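Local coordinates for ABC transporter ATP-binding/permease protein Rv1747 (Mycobacterium tuberculosis, PDB 6CCD) that moves an unknown substrate across the membrane as an ATP-driven transporter required for virulence, this chain being its first FHA domain, a phosphothreonine-binding module, at residues A[30-35]-A[44-49]; A[39-44]-A[93-98]; A[57-62]-A[76-81]. All coordinates share one frame; numbering follows the deposited sequence. Where two conformers were deposited one is given.

Interaction 1 (A[30-35]-A[44-49]); sequences GRDLRA and ISRAHL. With SO4 (sulfate ion), chain B.
From the end of strand 27-30, Gly-30 and Arg-31 run beside His-48 and Arg-46, the backbones tied by bonds from Arg-31 N to Ser-45 O (2.9 Å) and from Asp-32 N to Arg-46 O (3.1 Å). Gly-30 CA lies only 3.3 Å from Arg-46 O, a CA-H...O contact in a place where no side chain would fit. The Arg-31 chain bends at chi3 (70°), which turns NE; NH1 meets Ile-44 O at 2.9 Å, in the guanidinium plane. The same nitrogen binds sulfate O4 at 2.7 Å, while the backbone N of Arg-46 also donates to the ion. The Arg-46 guanidinium grips Asp-32 side-on: NE and NH2 both meet OD1 at 3.0 Å, from one face of the carboxylate. Asp-32 OD2 accepts from Arg-34 N in an Asx turn, so both oxygens are held. His-48 ND1 takes the N-H of Ser-45 in its ring plane, and NE2 bonds to Gly-68 O, which fixes the ring. Gly-30, Arg-31, Ser-45 and His-48 match the signature of FHA domains, and the sulfate, probably from the crystallisation liquor, probably mimics the phosphate of phosphothreonine.

Interaction 2 (A[39-44]-A[93-98]); sequences VAHPLI and DGPALD
Val-39 and Pro-95 carry this contact, in which the loop 39-44 lies against the start of strand 96-101 by apolar touch alone; no hydrogen bond joins the two segments. Val-39 CG1 meets the CB and CG corner of the pyrrolidine ring, 3.6 Å from Pro-95 CB and 3.7 Å from Pro-95 CG, with CG1 anti to its own backbone N (chi1 178°). The other branch, CG2, turns to the strand itself and meets Leu-97 CD2 at 4.4 Å, a looser touch. Two further groups close on Pro-95 CG: His-41 CB at 3.9 Å and Ile-44 CG1 at 4.2 Å. The ring is thus met by carbon from three residues of the loop, and CG is the atom common to all three.

The polar bonds run within the loop and give it its shape. A type I turn spans His-41 to Ile-44, closed by Ile-44 N to His-41 O (2.9 Å). Inside it, Leu-43 N donates to His-41 ND1 at 3.2 Å, nearly straight at the hydrogen (169°) although the donor is tilted from the imidazole plane. One face of that imidazole is met by Pro-42 CD, toward the rim.

Around the pair, Tyr-14 of strand 10-14 touches Val-39, Pro-95 and Leu-97, and Ile-89 of strand 84-89 touches Ile-44. Leu-43 O accepts from Asn-67, and Val-39 is joined by its backbone to Gly-30. The loop therefore lies across from one sheet of the FHA sandwich while its own strand, 37-38, belongs to the other. Between the segments carbon meets carbon, so the contact has no directional bond of its own and rests on close fit and burial; the hydrogen bonds lie within the loop and to Gly-30 and Asn-67.

Interaction 3 (A[57-62]-A[76-81]); sequences RWVAID and VPVVDI
Ala-60 and Val-79 form the central hydrogen-bonded pair where strand 57-62 meets strand 78-81, an edge strand of the mixed sheet in the FHA beta sandwich; the strands run antiparallel at 165°. Ala-60 N donates to Val-79 O at 2.9 Å and Val-79 N to Ala-60 O at 2.8 Å. The ladder continues with Ile-81 N to Trp-58 O (2.9 Å) and, just before strand 78-81 begins, Asp-62 N to Pro-77 O (3.0 Å). On the face of Ala-60, the inner one, Ile-81 CD1 comes to 4.2 Å from Ala-60 CB, and both residues pack on Phe-99 of the opposing sheet; Val-79 turns to Leu-69, Leu-71 and Val-87 there. The other face carries Val-59, Ile-61, Val-78 and Asp-80. Val-78 CG2, which stands anti to the backbone N, is 4.0 Å from both Val-59 CB and Ile-61 CG1. Beside Val-59, Arg-57 NH2 makes a weak salt bridge to Asp-80 OD1 (3.3 Å), the oxygen lying at the guanidinium edge, doubtful because Arg-57 was deposited in two conformers. A water links Trp-58 N to Ile-81 O. The backbone ladder thus supplies the firm bonds, carbon fills the inner face, and the more exposed outer face mixes valine and isoleucine with a weak, doubtful ion pair.

Overall arrangement
Interactions 1 and 2 touch and share Ile-44, whose O serves Arg-31 in the first and whose side chain serves Pro-95 in the second; Gly-30 O probably accepts from Val-39 N between them. Interaction 1 is the polar one, a partly buried meeting built on charges and backbone bonds. Interaction 2, apolar, joins the loop after strand 37-38 of one sheet to the start of strand 96-101 of the other. Interaction 3 is a strand pairing within one sheet; it meets interaction 1 where Leu-49 packs on Ile-61 and Asp-62. Polar chemistry thus gathers at the loops of interaction 1, probably the phosphate site; interaction 2 is the buried one, and interaction 3 has one face inward and one partly exposed.

Interaction 1 (A[30-35]-A[44-49])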
loop_
_atom_site.group_PDB
_atom_site.type_symbol
_atom_site.label_atom_id
_atom_site.label_comp_id
_atom_site.label_asym_id
_atom_site.label_seq_id
_atom_site.Cartn_x
_atom_site.Cartn_y
_atom_site.Cartn_z
ATOM N N GLY A 30 2.266 -5.752 -4.678
ATOM C CA GLY A 30 3.198 -6.838 -4.464
ATOM C C GLY A 30 4.066 -7.145 -5.662
ATOM O O GLY A 30 4.058 -6.423 -6.659
ATOM N N ARG A 31 4.806 -8.241 -5.547
ATOM C CA ARG A 31 5.762 -8.660 -6.561
ATOM C C ARG A 31 5.095 -9.337 -7.752
ATOM O O ARG A 31 5.731 -9.547 -8.794
ATOM C CB ARG A 31 6.789 -9.616 -5.937
ATOM C CG ARG A 31 8.209 -9.376 -6.407
ATOM C CD ARG A 31 9.185 -10.398 -5.819
ATOM N NE ARG A 31 8.985 -11.743 -6.371
ATOM C CZ ARG A 31 8.394 -12.735 -5.713
ATOM N NH1 ARG A 31 7.945 -12.547 -4.476
ATOM N NH2 ARG A 31 8.254 -13.923 -6.288
ATOM N N ASP A 32 3.819 -9.686 -7.609
ATOM C CA ASP A 32 3.127 -10.410 -8.672
ATOM C C ASP A 32 3.067 -9.590 -9.946
ATOM O O ASP A 32 2.812 -8.378 -9.905
ATOM C CB ASP A 32 1.703 -10.796 -8.250
ATOM C CG ASP A 32 1.147 -11.914 -9.106
ATOM O OD1 ASP A 32 1.366 -13.092 -8.758
ATOM O OD2 ASP A 32 0.539 -11.611 -10.147
ATOM N N LEU A 33 3.310 -10.243 -11.083
ATOM C CA LEU A 33 3.271 -9.554 -12.375
ATOM C C LEU A 33 1.903 -8.937 -12.627
ATOM O O LEU A 33 1.785 -7.954 -13.353
ATOM C CB LEU A 33 3.634 -10.513 -13.517
ATOM C CG LEU A 33 5.031 -11.152 -13.474
ATOM C CD1 LEU A 33 5.237 -12.091 -14.674
ATOM C CD2 LEU A 33 6.117 -10.089 -13.419
ATOM N N ARG A 34 0.872 -9.499 -12.001
ATOM C CA ARG A 34 -0.491 -9.003 -12.170
ATOM C C ARG A 34 -0.964 -8.079 -11.044
ATOM O O ARG A 34 -2.131 -7.714 -11.008
ATOM C CB ARG A 34 -1.470 -10.175 -12.287
ATOM C CG ARG A 34 -1.466 -10.871 -13.647
ATOM C CD ARG A 34 -2.863 -11.380 -13.999
ATOM N NE ARG A 34 -3.565 -10.481 -14.920
ATOM C CZ ARG A 34 -4.740 -9.901 -14.670
ATOM N NH1 ARG A 34 -5.370 -10.116 -13.519
ATOM N NH2 ARG A 34 -5.289 -9.099 -15.574
ATOM N N ALA A 35 -0.072 -7.717 -10.121
ATOM C CA ALA A 35 -0.435 -6.815 -9.024
ATOM C C ALA A 35 -0.897 -5.455 -9.555
ATOM O O ALA A 35 -0.422 -4.991 -10.589
ATOM C CB ALA A 35 0.749 -6.638 -8.056
ATOM N N ILE A 44 9.800 -8.362 -1.369
ATOM C CA ILE A 44 8.349 -8.212 -1.420
ATOM C C ILE A 44 7.628 -9.501 -1.838
ATOM O O ILE A 44 8.045 -10.187 -2.771
ATOM C CB ILE A 44 7.996 -7.050 -2.366
ATOM C CG1 ILE A 44 8.741 -5.790 -1.904
ATOM C CG2 ILE A 44 6.492 -6.776 -2.402
ATOM C CD1 ILE A 44 8.626 -5.517 -0.370
ATOM N N SER A 45 6.555 -9.833 -1.122
ATOM C CA SER A 45 5.734 -10.998 -1.443
ATOM C C SER A 45 4.865 -10.735 -2.675
ATOM O O SER A 45 4.637 -9.589 -3.039
ATOM C CB SER A 45 4.857 -11.371 -0.242
ATOM O OG SER A 45 5.666 -11.713 0.870
ATOM N N ARG A 46 4.372 -11.791 -3.313
ATOM C CA ARG A 46 3.596 -11.615 -4.544
ATOM C C ARG A 46 2.340 -10.782 -4.326
ATOM O O ARG A 46 2.043 -9.883 -5.114
ATOM C CB ARG A 46 3.261 -12.979 -5.137
ATOM C CG ARG A 46 4.531 -13.652 -5.693
ATOM C CD ARG A 46 4.270 -14.975 -6.349
ATOM N NE ARG A 46 3.490 -14.859 -7.577
ATOM C CZ ARG A 46 3.399 -15.839 -8.469
ATOM N NH1 ARG A 46 4.057 -16.971 -8.263
ATOM N NH2 ARG A 46 2.661 -15.692 -9.561
ATOM N N ALA A 47 1.612 -11.064 -3.252
ATOM C CA ALA A 47 0.482 -10.214 -2.860
ATOM C C ALA A 47 0.791 -9.689 -1.469
ATOM O O ALA A 47 0.363 -10.264 -0.479
ATOM C CB ALA A 47 -0.834 -10.986 -2.876
ATOM N N HIS A 48 1.564 -8.609 -1.412
ATOM C CA HIS A 48 2.187 -8.153 -0.175
ATOM C C HIS A 48 1.231 -7.321 0.694
ATOM O O HIS A 48 1.112 -7.552 1.907
ATOM C CB HIS A 48 3.455 -7.342 -0.533
ATOM C CG HIS A 48 4.378 -7.104 0.619
ATOM N ND1 HIS A 48 5.528 -7.841 0.814
ATOM C CD2 HIS A 48 4.326 -6.210 1.638
ATOM C CE1 HIS A 48 6.147 -7.413 1.901
ATOM N NE2 HIS A 48 5.438 -6.426 2.425
ATOM N N LEU A 49 0.562 -6.349 0.075
ATOM C CA LEU A 49 -0.444 -5.531 0.751
ATOM C C LEU A 49 -1.793 -5.611 0.064
ATOM O O LEU A 49 -1.854 -5.760 -1.155
ATOM C CB LEU A 49 -0.043 -4.059 0.774
ATOM C CG LEU A 49 1.272 -3.634 1.398
ATOM C CD1 LEU A 49 1.330 -2.121 1.318
ATOM C CD2 LEU A 49 1.362 -4.117 2.865
HETATM S S SO4 B . 5.846 -15.103 -2.242
HETATM O O1 SO4 B . 4.412 -14.846 -2.164
HETATM O O2 SO4 B . 6.337 -15.452 -0.906
HETATM O O3 SO4 B . 6.159 -16.181 -3.187
HETATM O O4 SO4 B . 6.510 -13.892 -2.699
#

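Interaction 2 (A[39-44]-A[93-98])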
loop_
_atom_site.group_PDB
_atom_site.type_symbol
_atom_site.label_atom_id
_atom_site.label_comp_id
_atom_site.label_asym_id
_atom_site.label_seq_id
_atom_site.Cartn_x
_atom_site.Cartn_y
_atom_site.Cartn_z
ATOM N N VAL A 39 5.703 -4.143 -7.357
ATOM C CA VAL A 39 6.976 -3.790 -6.741
ATOM C C VAL A 39 7.851 -5.035 -6.832
ATOM O O VAL A 39 7.562 -6.030 -6.180
ATOM C CB VAL A 39 6.802 -3.354 -5.273
ATOM C CG1 VAL A 39 8.150 -3.026 -4.637
ATOM C CG2 VAL A 39 5.841 -2.156 -5.165
ATOM N N ALA A 40 8.896 -4.987 -7.657
ATOM C CA ALA A 40 9.621 -6.204 -8.036
ATOM C C ALA A 40 10.721 -6.631 -7.059
ATOM O O ALA A 40 11.258 -7.727 -7.182
ATOM C CB ALA A 40 10.228 -6.031 -9.452
ATOM N N HIS A 41 11.064 -5.786 -6.093
ATOM C CA HIS A 41 12.177 -6.127 -5.215
ATOM C C HIS A 41 11.954 -7.467 -4.485
ATOM O O HIS A 41 10.850 -7.749 -4.025
ATOM C CB HIS A 41 12.415 -5.007 -4.196
ATOM C CG HIS A 41 13.757 -5.085 -3.548
ATOM N ND1 HIS A 41 14.012 -5.905 -2.471
ATOM C CD2 HIS A 41 14.934 -4.488 -3.859
ATOM C CE1 HIS A 41 15.286 -5.795 -2.131
ATOM N NE2 HIS A 41 15.865 -4.938 -2.954
ATOM N N PRO A 42 13.003 -8.309 -4.392
ATOM C CA PRO A 42 12.832 -9.657 -3.817
ATOM C C PRO A 42 12.378 -9.685 -2.347
ATOM O O PRO A 42 11.921 -10.723 -1.880
ATOM C CB PRO A 42 14.233 -10.283 -3.954
ATOM C CG PRO A 42 15.154 -9.159 -4.214
ATOM C CD PRO A 42 14.353 -8.122 -4.948
ATOM N N LEU A 43 12.490 -8.572 -1.632
ATOM C CA LEU A 43 11.950 -8.509 -0.266
ATOM C C LEU A 43 10.429 -8.664 -0.240
ATOM O O LEU A 43 9.834 -9.037 0.778
ATOM C CB LEU A 43 12.322 -7.183 0.386
ATOM C CG LEU A 43 13.759 -6.999 0.889
ATOM C CD1 LEU A 43 13.961 -5.549 1.285
ATOM C CD2 LEU A 43 13.982 -7.919 2.068
ATOM N N ILE A 44 9.800 -8.362 -1.369
ATOM C CA ILE A 44 8.349 -8.212 -1.420
ATOM C C ILE A 44 7.628 -9.501 -1.838
ATOM O O ILE A 44 8.045 -10.187 -2.771
ATOM C CB ILE A 44 7.996 -7.050 -2.366
ATOM C CG1 ILE A 44 8.741 -5.790 -1.904
ATOM C CG2 ILE A 44 6.492 -6.776 -2.402
ATOM C CD1 ILE A 44 8.626 -5.517 -0.370
ATOM N N ASP A 93 13.795 0.398 5.301
ATOM C CA ASP A 93 14.320 1.083 4.124
ATOM C C ASP A 93 13.995 0.338 2.834
ATOM O O ASP A 93 14.693 0.500 1.832
ATOM C CB ASP A 93 15.833 1.258 4.229
ATOM C CG ASP A 93 16.560 -0.060 4.315
ATOM O OD1 ASP A 93 15.900 -1.089 4.594
ATOM O OD2 ASP A 93 17.798 -0.064 4.117
ATOM N N GLY A 94 12.953 -0.488 2.854
ATOM C CA GLY A 94 12.524 -1.174 1.650
ATOM C C GLY A 94 11.759 -0.213 0.758
ATOM O O GLY A 94 11.678 0.972 1.068
ATOM N N PRO A 95 11.210 -0.717 -0.361
ATOM C CA PRO A 95 10.445 0.110 -1.310
ATOM C C PRO A 95 9.428 1.006 -0.600
ATOM O O PRO A 95 8.707 0.556 0.303
ATOM C CB PRO A 95 9.762 -0.929 -2.195
ATOM C CG PRO A 95 10.744 -2.073 -2.219
ATOM C CD PRO A 95 11.328 -2.115 -0.819
ATOM N N ALA A 96 9.402 2.278 -0.979
ATOM C CA ALA A 96 8.525 3.239 -0.326
ATOM C C ALA A 96 7.241 3.425 -1.131
ATOM O O ALA A 96 7.277 3.488 -2.365
ATOM C CB ALA A 96 9.246 4.583 -0.154
ATOM N N LEU A 97 6.114 3.494 -0.435
ATOM C CA LEU A 97 4.835 3.836 -1.055
ATOM C C LEU A 97 4.320 5.155 -0.476
ATOM O O LEU A 97 4.276 5.328 0.736
ATOM C CB LEU A 97 3.794 2.728 -0.822
ATOM C CG LEU A 97 4.180 1.306 -1.206
ATOM C CD1 LEU A 97 3.109 0.341 -0.697
ATOM C CD2 LEU A 97 4.386 1.162 -2.711
ATOM N N ASP A 98 3.940 6.079 -1.347
ATOM C CA ASP A 98 3.336 7.331 -0.925
ATOM C C ASP A 98 1.845 7.285 -1.212
ATOM O O ASP A 98 1.442 7.054 -2.350
ATOM C CB ASP A 98 3.970 8.522 -1.647
ATOM C CG ASP A 98 5.356 8.839 -1.136
ATOM O OD1 ASP A 98 5.548 8.789 0.094
ATOM O OD2 ASP A 98 6.251 9.139 -1.959
#

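Interaction 3 (A[57-62]-A[76-81])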
loop_
_atom_site.group_PDB
_atom_site.type_symbol
_atom_site.label_atom_id
_atom_site.label_comp_id
_atom_site.label_asym_id
_atom_site.label_seq_id
_atom_site.Cartn_x
_atom_site.Cartn_y
_atom_site.Cartn_z
ATOM N N ARG A 57 -12.591 4.921 5.821
ATOM C CA ARG A 57 -11.211 5.314 5.562
ATOM C C ARG A 57 -10.463 4.300 4.708
ATOM O O ARG A 57 -10.802 3.113 4.687
ATOM C CB ARG A 57 -10.452 5.506 6.874
ATOM C CG ARG A 57 -10.108 4.191 7.566
ATOM C CD ARG A 57 -9.316 4.428 8.823
ATOM N NE ARG A 57 -10.028 5.343 9.710
ATOM C CZ ARG A 57 -9.822 5.432 11.015
ATOM N NH1 ARG A 57 -10.522 6.299 11.733
ATOM N NH2 ARG A 57 -8.916 4.657 11.599
ATOM N N TRP A 58 -9.434 4.781 4.015
ATOM C CA TRP A 58 -8.522 3.910 3.297
ATOM C C TRP A 58 -7.569 3.257 4.276
ATOM O O TRP A 58 -7.093 3.911 5.204
ATOM C CB TRP A 58 -7.732 4.692 2.241
ATOM C CG TRP A 58 -8.525 4.970 1.012
ATOM C CD1 TRP A 58 -9.154 6.135 0.683
ATOM C CD2 TRP A 58 -8.798 4.050 -0.053
ATOM N NE1 TRP A 58 -9.805 5.998 -0.526
ATOM C CE2 TRP A 58 -9.595 4.728 -0.998
ATOM C CE3 TRP A 58 -8.427 2.727 -0.308
ATOM C CZ2 TRP A 58 -10.032 4.126 -2.172
ATOM C CZ3 TRP A 58 -8.874 2.125 -1.465
ATOM C CH2 TRP A 58 -9.664 2.828 -2.390
ATOM N N VAL A 59 -7.293 1.967 4.077
ATOM C CA VAL A 59 -6.278 1.291 4.869
ATOM C C VAL A 59 -5.317 0.504 3.991
ATOM O O VAL A 59 -5.694 0.010 2.936
ATOM C CB VAL A 59 -6.901 0.333 5.915
ATOM C CG1 VAL A 59 -7.618 1.126 6.985
ATOM C CG2 VAL A 59 -7.852 -0.672 5.252
ATOM N N ALA A 60 -4.067 0.408 4.435
ATOM C CA ALA A 60 -3.097 -0.504 3.844
ATOM C C ALA A 60 -2.899 -1.670 4.795
ATOM O O ALA A 60 -2.506 -1.471 5.936
ATOM C CB ALA A 60 -1.767 0.192 3.582
ATOM N N ILE A 61 -3.164 -2.872 4.306
ATOM C CA ILE A 61 -3.155 -4.090 5.118
ATOM C C ILE A 61 -2.043 -5.039 4.706
ATOM O O ILE A 61 -1.927 -5.391 3.536
ATOM C CB ILE A 61 -4.501 -4.842 5.000
ATOM C CG1 ILE A 61 -5.656 -3.948 5.458
ATOM C CG2 ILE A 61 -4.450 -6.161 5.792
ATOM C CD1 ILE A 61 -7.023 -4.399 4.953
ATOM N N ASP A 62 -1.213 -5.436 5.665
ATOM C CA ASP A 62 -0.208 -6.483 5.454
ATOM C C ASP A 62 -0.914 -7.812 5.211
ATOM O O ASP A 62 -1.613 -8.311 6.099
ATOM C CB ASP A 62 0.717 -6.587 6.683
ATOM C CG ASP A 62 1.879 -7.563 6.483
ATOM O OD1 ASP A 62 1.940 -8.261 5.442
ATOM O OD2 ASP A 62 2.741 -7.639 7.391
ATOM N N VAL A 76 4.007 -2.891 11.376
ATOM C CA VAL A 76 2.584 -2.887 11.728
ATOM C C VAL A 76 1.760 -3.768 10.789
ATOM O O VAL A 76 2.155 -3.986 9.626
ATOM C CB VAL A 76 2.019 -1.460 11.704
ATOM C CG1 VAL A 76 2.676 -0.608 12.781
ATOM C CG2 VAL A 76 2.220 -0.833 10.333
ATOM N N PRO A 77 0.617 -4.290 11.281
ATOM C CA PRO A 77 -0.237 -5.100 10.399
ATOM C C PRO A 77 -1.134 -4.261 9.510
ATOM O O PRO A 77 -1.650 -4.756 8.513
ATOM C CB PRO A 77 -1.090 -5.925 11.378
ATOM C CG PRO A 77 -1.168 -5.074 12.613
ATOM C CD PRO A 77 0.145 -4.310 12.684
ATOM N N VAL A 78 -1.340 -3.009 9.878
ATOM C CA VAL A 78 -2.243 -2.166 9.103
ATOM C C VAL A 78 -1.818 -0.709 9.257
ATOM O O VAL A 78 -1.299 -0.312 10.309
ATOM C CB VAL A 78 -3.735 -2.366 9.538
ATOM C CG1 VAL A 78 -3.958 -1.951 10.985
ATOM C CG2 VAL A 78 -4.678 -1.612 8.614
ATOM N N VAL A 79 -1.990 0.073 8.195
ATOM C CA VAL A 79 -1.791 1.519 8.296
ATOM C C VAL A 79 -3.074 2.238 7.901
ATOM O O VAL A 79 -3.634 1.977 6.832
ATOM C CB VAL A 79 -0.615 2.009 7.408
ATOM C CG1 VAL A 79 -0.607 3.532 7.301
ATOM C CG2 VAL A 79 0.711 1.497 7.953
ATOM N N ASP A 80 -3.552 3.124 8.773
ATOM C CA ASP A 80 -4.719 3.942 8.459
ATOM C C ASP A 80 -4.264 5.164 7.652
ATOM O O ASP A 80 -3.329 5.869 8.035
ATOM C CB ASP A 80 -5.468 4.368 9.735
ATOM C CG ASP A 80 -6.066 3.182 10.496
ATOM O OD1 ASP A 80 -6.975 2.503 9.968
ATOM O OD2 ASP A 80 -5.627 2.927 11.637
ATOM N N ILE A 81 -4.921 5.390 6.521
ATOM C CA ILE A 81 -4.585 6.493 5.628
ATOM C C ILE A 81 -5.672 7.573 5.646
ATOM O O ILE A 81 -6.664 7.472 4.921
ATOM C CB ILE A 81 -4.411 5.983 4.184
ATOM C CG1 ILE A 81 -3.517 4.737 4.166
ATOM C CG2 ILE A 81 -3.888 7.093 3.283
ATOM C CD1 ILE A 81 -3.602 3.932 2.858
HETATM O O HOH W 1 -9.060 7.665 3.834
HETATM O O HOH W 2 3.974 -5.928 8.958
#